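Local coordinates for protein nucleoporin NUP145 (Chaetomium thermophilum, PDB 5HB6) that probably serves as a structural component of the nuclear pore complex and docks transport factors, this chain being its Nup98-type autopeptidase domain, at residues R103-E106 and R107-R111; D51-F54 and G55-I59; V43-S46 and N47-L50; V58-P62 and R63-V67. The protein carries 1 engineered substitution. One frame throughout, in Å; residues are numbered along the deposited sequence. Where two conformers were deposited one is given.

Contact 1. Residues R103-E106 and R107-R111. With SO4 (sulfate ion), chain C.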
# COMPACT_ATOMS: atom_id res chain seq x y z
N ARG A 103 -29.06 -0.67 -2.65
CA ARG A 103 -28.93 -1.35 -1.37
C ARG A 103 -27.75 -2.31 -1.35
O ARG A 103 -27.04 -2.41 -0.35
CB ARG A 103 -30.24 -2.08 -1.07
CG ARG A 103 -31.46 -1.15 -0.97
CD ARG A 103 -32.47 -1.36 -2.11
NE ARG A 103 -32.07 -0.72 -3.37
CZ ARG A 103 -31.73 -1.36 -4.49
NH1 ARG A 103 -31.72 -2.69 -4.56
NH2 ARG A 103 -31.39 -0.66 -5.57
N ARG A 104 -27.51 -3.03 -2.46
CA ARG A 104 -26.38 -3.95 -2.50
C ARG A 104 -25.07 -3.20 -2.38
O ARG A 104 -24.12 -3.67 -1.75
CB ARG A 104 -26.39 -4.77 -3.79
CG ARG A 104 -27.56 -5.73 -3.91
CD ARG A 104 -27.25 -6.89 -4.85
NE ARG A 104 -26.24 -7.78 -4.29
CZ ARG A 104 -26.50 -8.86 -3.55
NH1 ARG A 104 -25.49 -9.59 -3.08
NH2 ARG A 104 -27.74 -9.23 -3.26
N LEU A 105 -24.98 -2.03 -3.02
CA LEU A 105 -23.77 -1.24 -2.90
C LEU A 105 -23.56 -0.78 -1.47
O LEU A 105 -22.43 -0.78 -0.97
CB LEU A 105 -23.85 -0.05 -3.85
CG LEU A 105 -22.68 0.91 -3.76
CD1 LEU A 105 -21.34 0.21 -3.99
CD2 LEU A 105 -22.88 2.00 -4.78
N GLU A 106 -24.65 -0.44 -0.77
CA GLU A 106 -24.53 -0.12 0.65
C GLU A 106 -23.99 -1.30 1.45
O GLU A 106 -23.11 -1.13 2.30
CB GLU A 106 -25.88 0.32 1.21
CG GLU A 106 -26.44 1.59 0.60
CD GLU A 106 -27.80 1.98 1.17
OE1 GLU A 106 -28.38 1.19 1.96
OE2 GLU A 106 -28.31 3.08 0.83
N ARG A 107 -24.49 -2.52 1.18
CA ARG A 107 -24.02 -3.68 1.93
C ARG A 107 -22.57 -4.01 1.59
O ARG A 107 -21.82 -4.50 2.44
CB ARG A 107 -24.91 -4.90 1.69
CG ARG A 107 -24.33 -6.19 2.30
CD ARG A 107 -25.37 -7.09 2.92
NE ARG A 107 -24.72 -8.19 3.63
CZ ARG A 107 -24.41 -8.18 4.93
NH1 ARG A 107 -23.83 -9.24 5.48
NH2 ARG A 107 -24.67 -7.12 5.69
N HIS A 108 -22.19 -3.81 0.33
CA HIS A 108 -20.79 -3.99 -0.08
C HIS A 108 -19.87 -3.14 0.76
O HIS A 108 -18.85 -3.61 1.28
CB HIS A 108 -20.65 -3.59 -1.55
CG HIS A 108 -19.24 -3.51 -2.04
ND1 HIS A 108 -18.44 -4.63 -2.15
CD2 HIS A 108 -18.51 -2.47 -2.49
CE1 HIS A 108 -17.26 -4.27 -2.62
NE2 HIS A 108 -17.27 -2.96 -2.84
N ILE A 109 -20.24 -1.87 0.94
CA ILE A 109 -19.42 -0.98 1.75
C ILE A 109 -19.35 -1.48 3.19
O ILE A 109 -18.28 -1.49 3.80
CB ILE A 109 -19.95 0.46 1.66
CG1 ILE A 109 -19.68 1.01 0.25
CG2 ILE A 109 -19.27 1.36 2.69
CD1 ILE A 109 -20.53 2.19 -0.11
N GLU A 110 -20.47 -1.93 3.73
CA GLU A 110 -20.46 -2.47 5.09
C GLU A 110 -19.58 -3.72 5.19
O GLU A 110 -18.87 -3.90 6.19
CB GLU A 110 -21.90 -2.74 5.53
CG GLU A 110 -22.73 -1.45 5.72
CD GLU A 110 -22.00 -0.37 6.54
OE1 GLU A 110 -21.60 0.68 5.98
OE2 GLU A 110 -21.80 -0.59 7.76
N ARG A 111 -19.57 -4.56 4.17
CA ARG A 111 -18.72 -5.74 4.22
C ARG A 111 -17.24 -5.36 4.08
O ARG A 111 -16.37 -5.99 4.70
CB ARG A 111 -19.14 -6.76 3.18
CG ARG A 111 -20.54 -7.36 3.47
CD ARG A 111 -20.61 -8.05 4.83
NE ARG A 111 -19.87 -9.31 4.87
CZ ARG A 111 -19.42 -9.90 5.98
NH1 ARG A 111 -19.59 -9.34 7.17
NH2 ARG A 111 -18.79 -11.07 5.89
S SO4 C . -22.47 -7.70 -4.47
O1 SO4 C . -21.18 -7.28 -3.93
O2 SO4 C . -23.56 -6.80 -4.05
O3 SO4 C . -22.42 -7.86 -5.95
O4 SO4 C . -22.84 -9.05 -3.99
O HOH W 1 -22.91 1.47 3.84
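Two successive turns of helix 102-113 meet here, with the carbonyls of Arg103 to Glu106 accepting the amide hydrogens of Arg107 to Glu110. The pattern is the i to i+4 one of an alpha helix; the shortest of the four bonds runs from His108 N to Arg104 O at 2.8 Å. Three sides of the helix then differ in chemistry. On the first, Arg104 holds a sulfate that was probably taken up from the crystallisation liquor. Its chain bends at the third torsion (chi3 69°), which turns the guanidinium edge onto the ion: NE gives a bond to sulfate O2 and NH1 one to sulfate O4, both at 2.9 Å, with the sulphur in the guanidinium plane. The NH1 bond is nearly straight (169°), and the backbone amides of Arg95 and Gly96 grip the same anion. On the next side, Leu105 CD1 approaches the His108 ring obliquely, 4.2 Å from CD2. This side faces the sheet of the autopeptidase domain: His108 meets Tyr123 of strand 119-124 edge to face and bonds through NE2 to Ser92 O, while Leu105 and Ile109 both lean on Tyr123. Between themselves the two aliphatic residues touch loosely, Leu105 CG lying 4.4 Å from Ile109 CD1. Along the third side a water donates both to Glu106 O, at 3.0 Å, and to Glu110 OE1, at 2.6 Å. The bend of Glu110 at its second torsion (chi2 -48°) brings OE1 to this water, and OE1 also forms a salt bridge with Lys113.

Contact 2. Residues D51-F54 and G55-I59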
# COMPACT_ATOMS: atom_id res chain seq x y z
N ASP A 51 16.88 -0.02 -5.97
CA ASP A 51 16.86 -0.53 -7.32
C ASP A 51 16.25 -1.92 -7.42
O ASP A 51 16.09 -2.44 -8.52
CB ASP A 51 18.28 -0.56 -7.90
CG ASP A 51 18.71 0.77 -8.48
OD1 ASP A 51 17.84 1.49 -9.04
OD2 ASP A 51 19.90 1.11 -8.36
N ASP A 52 15.91 -2.53 -6.29
CA ASP A 52 15.29 -3.85 -6.29
C ASP A 52 14.21 -3.85 -5.23
O ASP A 52 14.17 -4.69 -4.33
CB ASP A 52 16.31 -4.95 -6.07
CG ASP A 52 15.75 -6.32 -6.39
OD1 ASP A 52 14.79 -6.38 -7.19
OD2 ASP A 52 16.27 -7.32 -5.86
N LEU A 53 13.31 -2.88 -5.35
CA LEU A 53 12.17 -2.72 -4.47
C LEU A 53 10.88 -3.14 -5.15
O LEU A 53 10.15 -4.00 -4.63
CB LEU A 53 12.08 -1.25 -4.04
CG LEU A 53 11.20 -0.90 -2.85
CD1 LEU A 53 11.74 0.35 -2.14
CD2 LEU A 53 9.78 -0.68 -3.30
N PHE A 54 10.60 -2.57 -6.32
CA PHE A 54 9.35 -2.85 -7.02
C PHE A 54 9.30 -4.33 -7.39
O PHE A 54 10.22 -4.85 -8.03
CB PHE A 54 9.28 -2.03 -8.31
CG PHE A 54 9.35 -0.53 -8.13
CD1 PHE A 54 8.71 0.12 -7.08
CD2 PHE A 54 10.02 0.22 -9.08
CE1 PHE A 54 8.78 1.48 -6.99
CE2 PHE A 54 10.07 1.57 -8.99
CZ PHE A 54 9.45 2.22 -7.94
N GLY A 55 8.20 -4.99 -7.04
CA GLY A 55 8.03 -6.37 -7.41
C GLY A 55 8.87 -7.36 -6.63
O GLY A 55 8.79 -8.56 -6.89
N THR A 56 9.65 -6.88 -5.66
CA THR A 56 10.57 -7.70 -4.89
C THR A 56 10.30 -7.52 -3.41
O THR A 56 10.10 -8.50 -2.68
CB THR A 56 12.00 -7.30 -5.24
OG1 THR A 56 12.24 -7.60 -6.62
CG2 THR A 56 12.99 -8.06 -4.40
N ILE A 57 10.33 -6.27 -2.94
CA ILE A 57 9.95 -5.93 -1.57
C ILE A 57 8.46 -5.57 -1.49
O ILE A 57 7.73 -6.11 -0.66
CB ILE A 57 10.83 -4.77 -1.05
CG1 ILE A 57 12.31 -5.20 -0.96
CG2 ILE A 57 10.35 -4.29 0.31
CD1 ILE A 57 13.26 -4.11 -0.47
N VAL A 58 8.02 -4.66 -2.35
CA VAL A 58 6.63 -4.24 -2.42
C VAL A 58 6.08 -4.76 -3.74
O VAL A 58 6.57 -4.39 -4.81
CB VAL A 58 6.48 -2.71 -2.30
CG1 VAL A 58 5.00 -2.32 -2.39
CG2 VAL A 58 7.14 -2.21 -1.02
N ILE A 59 5.04 -5.59 -3.66
CA ILE A 59 4.43 -6.19 -4.85
C ILE A 59 3.01 -5.67 -4.93
O ILE A 59 2.22 -5.87 -4.00
CB ILE A 59 4.43 -7.73 -4.81
CG1 ILE A 59 5.86 -8.26 -4.74
CG2 ILE A 59 3.80 -8.27 -6.07
CD1 ILE A 59 6.37 -8.42 -3.38
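Leu53 O collects the backbone amides of Thr56, Ile57 and Val58, the bond from Ile57 N being the shortest at 2.8 Å, as the chain turns back on itself. Phe54 and Gly55 occupy the corners of a type II turn from Leu53 to Thr56, closed by the bond from Thr56 N to Leu53 O; the positive phi of Gly55 (74°) favours glycine, and Gly55 N bonds to Val58 O at 2.8 Å, within a single bridge between Phe54 and Val58. Outside this set of backbone bonds, Thr56 OG1 donates to Asp52 OD1 over 2.9 Å, reaching it from above the carboxylate plane (43° out of it). With chi1 at -64°, Thr56 sets OG1 beside its own N, and CG2 comes to 3.7 Å from Asp52 OD2, the two side chains crossing at about a right angle. Replacing Asp52 by an alanine would probably leave the Thr56 hydroxyl without this acceptor and freer to turn. On the inner side, Leu53 and Val58 lie alongside each other, pointing the same way, with CD2 of Leu53 3.8 Å from CG2 of Val58 in one of the two deposited conformers of Leu53; both rest on Val29 of strand 28-31. A three-donor carbonyl and a carboxylate-hydroxyl bond thus fix the turn by polar means, while its aliphatic side faces the core.

Contact 3. Residues V43-S46 and N47-L50. With SO4 (sulfate ion), chain D.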
# COMPACT_ATOMS: atom_id res chain seq x y z
N VAL A 43 10.06 6.07 7.68
CA VAL A 43 10.66 4.76 7.44
C VAL A 43 12.16 4.89 7.23
O VAL A 43 12.65 5.85 6.62
CB VAL A 43 10.00 4.01 6.26
CG1 VAL A 43 8.58 3.58 6.63
CG2 VAL A 43 10.01 4.84 5.01
N ASP A 44 12.88 3.89 7.70
CA ASP A 44 14.33 3.84 7.57
C ASP A 44 14.65 3.10 6.27
O ASP A 44 14.45 1.89 6.17
CB ASP A 44 14.93 3.11 8.77
CG ASP A 44 16.46 3.08 8.75
OD1 ASP A 44 17.08 3.51 7.75
OD2 ASP A 44 17.02 2.61 9.76
N LEU A 45 15.10 3.85 5.26
CA LEU A 45 15.46 3.27 3.98
C LEU A 45 16.96 3.17 3.79
O LEU A 45 17.42 2.91 2.68
CB LEU A 45 14.84 4.08 2.83
CG LEU A 45 13.33 4.29 2.87
CD1 LEU A 45 12.86 5.06 1.65
CD2 LEU A 45 12.60 2.97 2.98
N SER A 46 17.73 3.36 4.87
CA SER A 46 19.19 3.39 4.75
C SER A 46 19.76 2.05 4.29
O SER A 46 20.85 2.02 3.71
CB SER A 46 19.83 3.82 6.07
OG SER A 46 19.57 2.90 7.11
N ASN A 47 19.06 0.94 4.55
CA ASN A 47 19.55 -0.38 4.19
C ASN A 47 18.56 -1.16 3.32
O ASN A 47 18.48 -2.39 3.39
CB ASN A 47 19.95 -1.16 5.44
CG ASN A 47 21.27 -0.67 6.02
OD1 ASN A 47 21.32 -0.12 7.11
ND2 ASN A 47 22.35 -0.86 5.26
N ILE A 48 17.81 -0.44 2.48
CA ILE A 48 16.94 -1.04 1.48
C ILE A 48 17.49 -0.71 0.10
O ILE A 48 17.93 0.42 -0.15
CB ILE A 48 15.50 -0.51 1.66
CG1 ILE A 48 14.91 -1.10 2.94
CG2 ILE A 48 14.64 -0.85 0.46
CD1 ILE A 48 13.63 -0.46 3.40
N ASN A 49 17.48 -1.71 -0.79
CA ASN A 49 17.98 -1.54 -2.16
C ASN A 49 16.87 -0.95 -3.01
O ASN A 49 15.96 -1.65 -3.45
CB ASN A 49 18.42 -2.89 -2.71
CG ASN A 49 19.00 -2.79 -4.13
OD1 ASN A 49 19.04 -1.72 -4.73
ND2 ASN A 49 19.45 -3.93 -4.65
N LEU A 50 16.96 0.35 -3.26
CA LEU A 50 15.91 1.04 -3.99
C LEU A 50 15.83 0.62 -5.44
O LEU A 50 14.82 0.87 -6.10
CB LEU A 50 16.11 2.55 -3.90
CG LEU A 50 16.09 3.16 -2.51
CD1 LEU A 50 16.63 4.57 -2.58
CD2 LEU A 50 14.67 3.16 -1.98
S SO4 D . 20.27 2.19 -3.43
O1 SO4 D . 19.34 1.81 -2.36
O2 SO4 D . 20.62 3.60 -3.26
O3 SO4 D . 19.65 1.93 -4.72
O4 SO4 D . 21.48 1.38 -3.33
O HOH W 2 16.68 -0.03 6.05
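Leu45 and Ile48 supply the close part of this contact: CD2 of Leu45 lies 3.6 Å from CD1 of Ile48, the two branched chains slanting across one another. That same Ile48 methyl also sits 3.7 Å from Asp44 O, touching side chain and backbone together. Leu50 adds a wider touch, its CD2 standing 4.5 Å from Leu45 CD1. Both leucines pack on Ile13 of helix 10-14, which makes this the inward side. The backbone bond beneath is weak, Ile48 N reaching Leu45 O at 3.4 Å, and Leu45 O has a second donor in Arg21 NE. Within the long loop that joins strand 35-39 to strand 58-61, the polar side is shaped by an Asx turn: Asp44 OD1 accepts from Ser46 N nearly along its C-O bond. The hydroxyl of Ser46 adds a second bond, OG to OD1 at 2.6 Å, from the syn side and only 16° out of the carboxylate plane. For this OG must stand between the backbone N and the carbonyl carbon (chi1 63°). An alanine in place of Ser46 would leave the turn with its amide bond alone, and the Asp44 carboxylate would probably be freer to rotate. On this looser side a water bridges the backbone, donating to Asp44 O and accepting from Asn47 N at 3.0 Å. Farther along, Leu50 N gives an almost straight hydrogen bond (178°) to O1 of a sulfate, probably from the crystallisation liquor, that Arg14 and Arg21 also bind.

Contact 4. Residues V58-P62 and R63-V67; sequences VILEP and RSATV
Leu60 and Ala65 face each other across a non-hydrogen-bonded pair of the hairpin 58-61/64-67, with Leu60 CD2 lying 3.7 Å from Ala65 CB. Leu60 holds CG beside its own N (chi1 -70°) and from there brings one methyl over toward the opposite strand. Val58 and Val67 extend this apolar face more loosely, their CG2 atoms 4.4 Å apart. The other face carries Ile59 opposite Thr66 and Glu61 opposite Ser64, the hydrogen-bonded pairs. Ile59 N meets Thr66 O at 2.8 Å and almost straight (173°). CB of Ile59 stands 4.2 Å from CB of Thr66, and a water joins Ile59 O, Ser64 OG and Thr66 OG1, the last at 2.7 Å, so both hydroxyls and a strand carbonyl share one solvent molecule. A type II turn from Glu61 to Ser64 closes the hairpin, Pro62 and Arg63 at its corners; the positive phi of Arg63 (68°) belongs to that turn, and Ser64 N returns to Glu61 O at 2.8 Å. The apolar face lies against the six-stranded sheet, where Leu60 and Ala65 both touch Val37 of strand 35-39, while Tyr4 of strand 4-7 and Arg31 of strand 28-31 bond to the Leu60 backbone.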
# COMPACT_ATOMS: atom_id res chain seq x y z
N VAL A 58 8.02 -4.66 -2.35
CA VAL A 58 6.63 -4.24 -2.42
C VAL A 58 6.08 -4.76 -3.74
O VAL A 58 6.57 -4.39 -4.81
CB VAL A 58 6.48 -2.71 -2.30
CG1 VAL A 58 5.00 -2.32 -2.39
CG2 VAL A 58 7.14 -2.21 -1.02
N ILE A 59 5.04 -5.59 -3.66
CA ILE A 59 4.43 -6.19 -4.85
C ILE A 59 3.01 -5.67 -4.93
O ILE A 59 2.22 -5.87 -4.00
CB ILE A 59 4.43 -7.73 -4.81
CG1 ILE A 59 5.86 -8.26 -4.74
CG2 ILE A 59 3.80 -8.27 -6.07
CD1 ILE A 59 6.37 -8.42 -3.38
N LEU A 60 2.70 -5.03 -6.06
CA LEU A 60 1.37 -4.49 -6.33
C LEU A 60 0.83 -5.15 -7.59
O LEU A 60 1.35 -4.94 -8.68
CB LEU A 60 1.46 -2.97 -6.49
CG LEU A 60 1.76 -2.24 -5.19
CD1 LEU A 60 2.08 -0.78 -5.42
CD2 LEU A 60 0.58 -2.32 -4.25
N GLU A 61 -0.22 -5.93 -7.43
CA GLU A 61 -0.99 -6.45 -8.54
C GLU A 61 -2.44 -6.15 -8.25
O GLU A 61 -2.79 -5.83 -7.11
CB GLU A 61 -0.77 -7.96 -8.73
CG GLU A 61 0.70 -8.30 -9.05
CD GLU A 61 0.96 -9.78 -9.20
OE1 GLU A 61 0.13 -10.59 -8.73
OE2 GLU A 61 2.00 -10.14 -9.79
N PRO A 62 -3.32 -6.21 -9.26
CA PRO A 62 -4.70 -5.78 -9.02
C PRO A 62 -5.29 -6.45 -7.79
O PRO A 62 -5.26 -7.67 -7.64
CB PRO A 62 -5.42 -6.16 -10.31
CG PRO A 62 -4.36 -6.02 -11.35
CD PRO A 62 -3.13 -6.61 -10.67
N ARG A 63 -5.77 -5.62 -6.87
CA ARG A 63 -6.44 -6.06 -5.66
C ARG A 63 -5.51 -6.76 -4.69
O ARG A 63 -5.97 -7.48 -3.80
CB ARG A 63 -7.66 -6.91 -5.98
CG ARG A 63 -8.63 -6.19 -6.93
CD ARG A 63 -9.89 -6.99 -7.22
NE ARG A 63 -10.60 -7.23 -5.96
CZ ARG A 63 -11.36 -8.28 -5.70
NH1 ARG A 63 -11.56 -9.21 -6.62
NH2 ARG A 63 -11.91 -8.41 -4.52
N SER A 64 -4.21 -6.52 -4.79
CA SER A 64 -3.23 -7.27 -4.02
C SER A 64 -2.00 -6.41 -3.72
O SER A 64 -1.22 -6.09 -4.62
CB SER A 64 -2.83 -8.50 -4.81
OG SER A 64 -1.92 -9.29 -4.10
N ALA A 65 -1.82 -6.05 -2.46
CA ALA A 65 -0.63 -5.35 -2.00
C ALA A 65 0.09 -6.24 -1.00
O ALA A 65 -0.49 -6.64 0.00
CB ALA A 65 -1.00 -4.01 -1.37
N THR A 66 1.35 -6.52 -1.26
CA THR A 66 2.19 -7.39 -0.45
C THR A 66 3.48 -6.66 -0.15
O THR A 66 4.07 -6.02 -1.03
CB THR A 66 2.53 -8.72 -1.21
OG1 THR A 66 1.34 -9.43 -1.59
CG2 THR A 66 3.39 -9.67 -0.34
N VAL A 67 3.91 -6.72 1.10
CA VAL A 67 5.20 -6.16 1.50
C VAL A 67 5.97 -7.26 2.22
O VAL A 67 5.48 -7.81 3.20
CB VAL A 67 5.00 -4.93 2.41
CG1 VAL A 67 6.35 -4.31 2.79
CG2 VAL A 67 4.14 -3.90 1.71
O HOH W 3 0.76 -8.51 -4.05
O HOH W 4 -1.63 -11.43 -6.31

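Contact 4 lies nearest the middle of the chain, its own centre about 7 Å from the chain's centre; contact 1 is a surface contact with no buried residue, its centre about 23 Å from that point. Contacts 2 and 4 share Val58 and Ile59, so the turn of one leads straight into the hairpin of the other. Contact 3 precedes contact 2 along the same loop and touches it, Ile57 CD1 lying 3.7 Å from Ile48 CG2. The chemistry follows place: paired strands with one apolar face in contact 4, inward aliphatics beneath polar turns in contacts 2 and 3, and a helix with sulfate and a bridging water in contact 1. A sulfate also sits at contact 3, across the chain's centre from contact 1.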